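Local coordinates for protein malate dehydrogenase (Porphyromonas gingivalis, PDB 3FI9) that probably catalyses the NAD-dependent interconversion of malate and oxaloacetate, at residues Ala105-Leu108 against Gly109-Lys113; Val135-Ile138 against Tyr139-Leu142; Gly141-Pro144 against Ser145-Thr148. All coordinates share one frame; numbering follows the deposited sequence.

Contact 1 of 3, residues Ala105-Leu108 against Gly109-Lys113; sequences AAQL and GKDIK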
loop_
_atom_site.group_PDB
_atom_site.type_symbol
_atom_site.label_atom_id
_atom_site.label_comp_id
_atom_site.label_asym_id
_atom_site.label_seq_id
_atom_site.Cartn_x
_atom_site.Cartn_y
_atom_site.Cartn_z
ATOM N N ALA A 105 -15.780 -18.832 8.697
ATOM C CA ALA A 105 -16.816 -17.877 8.306
ATOM C C ALA A 105 -17.993 -17.955 9.284
ATOM O O ALA A 105 -18.550 -16.940 9.657
ATOM C CB ALA A 105 -17.312 -18.147 6.880
ATOM N N ALA A 106 -18.377 -19.153 9.723
ATOM C CA ALA A 106 -19.518 -19.231 10.721
ATOM C C ALA A 106 -19.174 -18.564 12.051
ATOM O O ALA A 106 -19.985 -17.823 12.667
ATOM C CB ALA A 106 -19.926 -20.672 10.983
ATOM N N GLN A 107 -17.975 -18.854 12.506
ATOM C CA GLN A 107 -17.451 -18.244 13.726
ATOM C C GLN A 107 -17.369 -16.743 13.611
ATOM O O GLN A 107 -17.647 -16.058 14.582
ATOM C CB GLN A 107 -16.076 -18.827 14.108
ATOM C CG GLN A 107 -15.611 -18.347 15.490
ATOM C CD GLN A 107 -16.538 -18.851 16.618
ATOM O OE1 GLN A 107 -16.817 -20.043 16.704
ATOM N NE2 GLN A 107 -17.027 -17.937 17.463
ATOM N N LEU A 108 -17.013 -16.201 12.437
ATOM C CA LEU A 108 -17.019 -14.744 12.299
ATOM C C LEU A 108 -18.430 -14.187 12.410
ATOM O O LEU A 108 -18.657 -13.199 13.091
ATOM C CB LEU A 108 -16.394 -14.295 10.976
ATOM C CG LEU A 108 -16.471 -12.807 10.587
ATOM C CD1 LEU A 108 -15.832 -11.935 11.670
ATOM C CD2 LEU A 108 -15.703 -12.679 9.262
ATOM N N GLY A 109 -19.388 -14.831 11.745
ATOM C CA GLY A 109 -20.786 -14.463 11.949
ATOM C C GLY A 109 -21.231 -14.499 13.425
ATOM O O GLY A 109 -21.840 -13.554 13.928
ATOM N N LYS A 110 -20.986 -15.597 14.114
ATOM C CA LYS A 110 -21.397 -15.717 15.528
ATOM C C LYS A 110 -20.799 -14.567 16.378
ATOM O O LYS A 110 -21.445 -13.987 17.267
ATOM C CB LYS A 110 -20.908 -17.057 16.078
ATOM C CG LYS A 110 -21.531 -18.317 15.455
ATOM C CD LYS A 110 -20.718 -19.533 15.923
ATOM C CE LYS A 110 -21.206 -20.837 15.301
ATOM N NZ LYS A 110 -20.676 -22.050 16.002
ATOM N N ASP A 111 -19.548 -14.233 16.071
ATOM C CA ASP A 111 -18.808 -13.167 16.787
ATOM C C ASP A 111 -19.395 -11.798 16.520
ATOM O O ASP A 111 -19.486 -10.945 17.423
ATOM C CB ASP A 111 -17.352 -13.140 16.321
ATOM C CG ASP A 111 -16.531 -14.304 16.836
ATOM O OD1 ASP A 111 -16.945 -14.997 17.781
ATOM O OD2 ASP A 111 -15.456 -14.549 16.262
ATOM N N ILE A 112 -19.780 -11.570 15.273
ATOM C CA ILE A 112 -20.421 -10.316 14.914
ATOM C C ILE A 112 -21.723 -10.266 15.691
ATOM O O ILE A 112 -22.142 -9.195 16.140
ATOM C CB ILE A 112 -20.692 -10.197 13.385
ATOM C CG1 ILE A 112 -19.395 -9.875 12.600
ATOM C CG2 ILE A 112 -21.767 -9.179 13.108
ATOM C CD1 ILE A 112 -19.518 -10.053 11.078
ATOM N N LYS A 113 -22.366 -11.423 15.863
ATOM C CA LYS A 113 -23.696 -11.429 16.459
ATOM C C LYS A 113 -23.620 -11.121 17.948
ATOM O O LYS A 113 -24.463 -10.401 18.493
ATOM C CB LYS A 113 -24.460 -12.746 16.168
ATOM C CG LYS A 113 -25.917 -12.740 16.707
ATOM C CD LYS A 113 -26.650 -14.079 16.429
ATOM C CE LYS A 113 -27.347 -14.079 15.091
ATOM N NZ LYS A 113 -28.209 -15.313 14.879
#

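Contact 2 of 3, residues Val135-Ile138 against Tyr139-Leu142; sequences VTLI and YSGL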
loop_
_atom_site.group_PDB
_atom_site.type_symbol
_atom_site.label_atom_id
_atom_site.label_comp_id
_atom_site.label_asym_id
_atom_site.label_seq_id
_atom_site.Cartn_x
_atom_site.Cartn_y
_atom_site.Cartn_z
ATOM N N VAL A 135 -22.208 -17.875 4.428
ATOM C CA VAL A 135 -22.187 -18.399 5.794
ATOM C C VAL A 135 -22.054 -17.250 6.772
ATOM O O VAL A 135 -22.756 -17.190 7.793
ATOM C CB VAL A 135 -20.993 -19.339 5.997
ATOM C CG1 VAL A 135 -20.784 -19.622 7.486
ATOM C CG2 VAL A 135 -21.187 -20.657 5.207
ATOM N N THR A 136 -21.159 -16.312 6.480
ATOM C CA THR A 136 -21.081 -15.155 7.380
ATOM C C THR A 136 -22.394 -14.417 7.503
ATOM O O THR A 136 -22.793 -14.059 8.617
ATOM C CB THR A 136 -19.943 -14.170 6.999
ATOM O OG1 THR A 136 -18.695 -14.810 7.172
ATOM C CG2 THR A 136 -19.958 -12.943 7.905
ATOM N N LEU A 137 -23.051 -14.109 6.368
ATOM C CA LEU A 137 -24.353 -13.457 6.387
ATOM C C LEU A 137 -25.352 -14.201 7.288
ATOM O O LEU A 137 -26.013 -13.607 8.148
ATOM C CB LEU A 137 -24.920 -13.373 4.947
ATOM C CG LEU A 137 -26.278 -12.718 4.754
ATOM C CD1 LEU A 137 -26.375 -11.362 5.483
ATOM C CD2 LEU A 137 -26.719 -12.642 3.255
ATOM N N ILE A 138 -25.459 -15.507 7.079
ATOM C CA ILE A 138 -26.428 -16.319 7.808
ATOM C C ILE A 138 -26.193 -16.320 9.332
ATOM O O ILE A 138 -27.106 -15.983 10.114
ATOM C CB ILE A 138 -26.442 -17.739 7.263
ATOM C CG1 ILE A 138 -27.037 -17.724 5.850
ATOM C CG2 ILE A 138 -27.257 -18.633 8.195
ATOM C CD1 ILE A 138 -26.849 -19.055 5.121
ATOM N N TYR A 139 -24.958 -16.586 9.743
ATOM C CA TYR A 139 -24.630 -16.581 11.166
ATOM C C TYR A 139 -24.562 -15.189 11.831
ATOM O O TYR A 139 -24.695 -15.076 13.063
ATOM C CB TYR A 139 -23.340 -17.306 11.391
ATOM C CG TYR A 139 -23.482 -18.810 11.386
ATOM C CD1 TYR A 139 -23.362 -19.534 10.203
ATOM C CD2 TYR A 139 -23.718 -19.505 12.561
ATOM C CE1 TYR A 139 -23.472 -20.916 10.183
ATOM C CE2 TYR A 139 -23.847 -20.893 12.555
ATOM C CZ TYR A 139 -23.725 -21.596 11.361
ATOM O OH TYR A 139 -23.828 -22.992 11.314
ATOM N N SER A 140 -24.354 -14.137 11.041
ATOM C CA SER A 140 -24.148 -12.805 11.609
ATOM C C SER A 140 -25.468 -12.181 12.061
ATOM O O SER A 140 -25.472 -11.232 12.851
ATOM C CB SER A 140 -23.543 -11.873 10.551
ATOM O OG SER A 140 -24.535 -11.501 9.567
ATOM N N GLY A 141 -26.578 -12.651 11.497
ATOM C CA GLY A 141 -27.901 -12.053 11.767
ATOM C C GLY A 141 -28.160 -10.752 11.030
ATOM O O GLY A 141 -29.201 -10.111 11.251
ATOM N N LEU A 142 -27.227 -10.337 10.159
ATOM C CA LEU A 142 -27.372 -9.050 9.481
ATOM C C LEU A 142 -28.353 -9.188 8.310
ATOM O O LEU A 142 -28.674 -10.306 7.928
ATOM C CB LEU A 142 -26.009 -8.482 9.013
ATOM C CG LEU A 142 -24.915 -8.259 10.107
ATOM C CD1 LEU A 142 -23.590 -7.888 9.496
ATOM C CD2 LEU A 142 -25.317 -7.188 11.157
HETATM O O HOH W 1 -28.677 -13.107 8.701
#

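Contact 3 of 3, residues Gly141-Pro144 against Ser145-Thr148; sequences GLKP and SQVT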
loop_
_atom_site.group_PDB
_atom_site.type_symbol
_atom_site.label_atom_id
_atom_site.label_comp_id
_atom_site.label_asym_id
_atom_site.label_seq_id
_atom_site.Cartn_x
_atom_site.Cartn_y
_atom_site.Cartn_z
ATOM N N GLY A 141 -26.578 -12.651 11.497
ATOM C CA GLY A 141 -27.901 -12.053 11.767
ATOM C C GLY A 141 -28.160 -10.752 11.030
ATOM O O GLY A 141 -29.201 -10.111 11.251
ATOM N N LEU A 142 -27.227 -10.337 10.159
ATOM C CA LEU A 142 -27.372 -9.050 9.481
ATOM C C LEU A 142 -28.353 -9.188 8.310
ATOM O O LEU A 142 -28.674 -10.306 7.928
ATOM C CB LEU A 142 -26.009 -8.482 9.013
ATOM C CG LEU A 142 -24.915 -8.259 10.107
ATOM C CD1 LEU A 142 -23.590 -7.888 9.496
ATOM C CD2 LEU A 142 -25.317 -7.188 11.157
ATOM N N LYS A 143 -28.854 -8.059 7.790
ATOM C CA LYS A 143 -29.625 -8.031 6.534
ATOM C C LYS A 143 -28.754 -8.343 5.293
ATOM O O LYS A 143 -27.530 -8.147 5.313
ATOM C CB LYS A 143 -30.241 -6.650 6.360
ATOM C CG LYS A 143 -31.294 -6.346 7.458
ATOM C CD LYS A 143 -31.913 -4.985 7.252
ATOM C CE LYS A 143 -30.846 -3.923 7.163
ATOM N NZ LYS A 143 -29.929 -3.976 8.341
ATOM N N PRO A 144 -29.378 -8.829 4.205
ATOM C CA PRO A 144 -28.577 -9.097 2.984
ATOM C C PRO A 144 -27.845 -7.864 2.454
ATOM O O PRO A 144 -26.753 -7.992 1.892
ATOM C CB PRO A 144 -29.631 -9.568 1.979
ATOM C CG PRO A 144 -30.630 -10.289 2.827
ATOM C CD PRO A 144 -30.688 -9.510 4.159
ATOM N N SER A 145 -28.427 -6.670 2.632
ATOM C CA SER A 145 -27.770 -5.473 2.175
ATOM C C SER A 145 -26.470 -5.129 2.937
ATOM O O SER A 145 -25.728 -4.233 2.542
ATOM C CB SER A 145 -28.724 -4.303 2.329
ATOM O OG SER A 145 -28.916 -4.119 3.724
ATOM N N GLN A 146 -26.171 -5.858 4.003
ATOM C CA GLN A 146 -25.052 -5.486 4.850
ATOM C C GLN A 146 -23.801 -6.316 4.629
ATOM O O GLN A 146 -22.804 -6.108 5.311
ATOM C CB GLN A 146 -25.485 -5.589 6.320
ATOM C CG GLN A 146 -26.684 -4.636 6.695
ATOM C CD GLN A 146 -27.021 -4.751 8.151
ATOM O OE1 GLN A 146 -27.837 -5.586 8.527
ATOM N NE2 GLN A 146 -26.341 -3.962 9.003
ATOM N N VAL A 147 -23.854 -7.316 3.755
ATOM C CA VAL A 147 -22.680 -8.182 3.542
ATOM C C VAL A 147 -22.339 -8.311 2.072
ATOM O O VAL A 147 -23.221 -8.610 1.284
ATOM C CB VAL A 147 -22.889 -9.608 4.128
ATOM C CG1 VAL A 147 -21.622 -10.513 3.929
ATOM C CG2 VAL A 147 -23.238 -9.512 5.617
ATOM N N THR A 148 -21.070 -8.080 1.708
ATOM C CA THR A 148 -20.588 -8.277 0.328
ATOM C C THR A 148 -19.293 -9.086 0.336
ATOM O O THR A 148 -18.657 -9.264 1.382
ATOM C CB THR A 148 -20.278 -6.947 -0.383
ATOM O OG1 THR A 148 -19.513 -6.100 0.495
ATOM C CG2 THR A 148 -21.582 -6.225 -0.746
HETATM O O HOH W 2 -25.366 -9.698 0.475
#

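Contact 1 of 3, residues Ala105-Leu108 against Gly109-Lys113
The backbone carbonyl of Ala106 takes the shortest hydrogen bond here, from Lys110 N at 2.8 Å. It belongs to an unbroken alpha-helical run of i to i+4 bonds, in which Ala105 O receives Gly109 N and Leu108 O receives Ile112 N. Lys110 also lays its extended chain along this carbonyl, CG standing 3.2 Å from Ala106 O.

One turn of the helix is reinforced by side chains. Gln107 folds back at chi2 (64°), which turns its amide toward the following turn, and NE2 gives a hydrogen bond to Asp111 OD1 at 3.0 Å. The acceptor lies in the amide plane of the glutamine, yet the amide comes to OD1 from above the carboxylate plane, the two planes being 48° apart. Elsewhere on the helix the contact is apolar: Leu108 CG meets the CD1 end of Ile112 at 4.1 Å.

These faces divide the surroundings of helix 94-115. Leu108 and Ile112 rest on strands 77-82 and 121-124 of the Rossmann sheet, Ala105 and Ala106 pack against helix 129-140, and Asp111 touches helix 70-74.

Contact 2 of 3, residues Val135-Ile138 against Tyr139-Leu142
Tyr139 lies alongside Val135, one helical turn earlier. The methyl CG1 of Val135 comes within 3.7 Å of Tyr139 CD1, while Val135 O stands at the ring edge, in its plane, 3.4 Å from the same CD1. That carbonyl also accepts the backbone hydrogen bond of Tyr139 N, which is almost linear at 177°. A chi1 of -79° leans the ring back along the helix toward Val135, and its hydroxyl is held by Ile322 O, near the end of the modelled chain. Ile138 sets its CG2 methyl 3.4 Å from Tyr139 N and touches Ile323, Pro324 and Trp329, and this end of the model is thus packed against helix 129-140.

Helix 129-140 is the crossover helix of a beta-alpha-beta unit between strands 121-124 and 147-150 of the NAD-binding domain. Gly141 is the first residue to leave helical geometry, with a phi of 77°.

Leu137 serves this end with both backbone and side chain. Its carbonyl accepts the hydroxyl of Ser140, OG to Leu137 O being 2.9 Å; Ser140 N, bonded chiefly to Thr136 O, adds a weak bond. The same hydroxyl oxygen accepts Leu142 N at 3.0 Å, an ST turn that ties the departing chain back to the last helical turn. A water gives one hydrogen to Leu137 O and the other to Leu142 O. The CD1 methyl of Leu137 reaches the outgoing backbone too, 3.5 Å from Leu142 O.

Contact 3 of 3, residues Gly141-Pro144 against Ser145-Thr148
This is a polar turn at the surface, the short connection that leads from the end of helix 129-140 into strand 147-150 of the Rossmann sheet. Lys143 and Gln146 close it from both directions. Gln146 N donates to Lys143 O at 3.0 Å, and the side chain of Gln146 reaches back so that OE1 receives Lys143 N at 2.8 Å. Backbone and side chain thus bind the same pair of residues twice.

A third bond comes from the ammonium group. The lysine chain leaves its backbone extended through chi2 and then bends twice, at chi3 (-54°) and chi4 (-53°), a curl that brings NZ back to Gln146 OE1 at 2.6 Å. The two donors do not share a direction: Lys143 N lies only 17° from the plane of the amide carbonyl, whereas NZ stands almost perpendicular above it. Sitting over the amide face and not on a lone pair, NZ is probably held largely by electrostatics. The other end of the amide, NE2, is hydrogen-bonded to Lys120 O just before strand 121-124, which holds the amide's rotation.

Leu142 lies under the amide face opposite NZ, running athwart the Gln146 chain, its CB 3.5 Å from Gln146 OE1. Its CD1 meets Val147 CG2 at 4.2 Å, at the start of strand 147-150, and Leu142 itself packs on Val122. A water donates to both Pro144 O and Val147 O, bridging the 3-10 turn and the strand.

One amide oxygen therefore takes both a backbone N-H and a charged ammonium group, and the nearby positive charge would probably polarise the amide, drawing electron density toward OE1 and making NE2 a somewhat stronger donor to Lys120 O.

In the fold
The three contacts come in series along the NAD-binding Rossmann domain: contact 1 within helix 94-115, contact 2 at the end of helix 129-140, and contact 3 in the connection to strand 147-150. Centres of contacts 1 and 2 are about 7 Å apart, as are those of contacts 2 and 3, which share Gly141 and Leu142; contacts 1 and 3 are about 13 Å apart. The two helices pack side by side, and Thr136 OG1, bonded first to Thr132 O in its own helix, probably also bonds Ala105 O, while Leu137 reaches Val147 beyond the turn. Ala105 and Thr136 also lie near Phe126, a predicted NAD-binding residue, so this helix pair probably backs that part of the cofactor site.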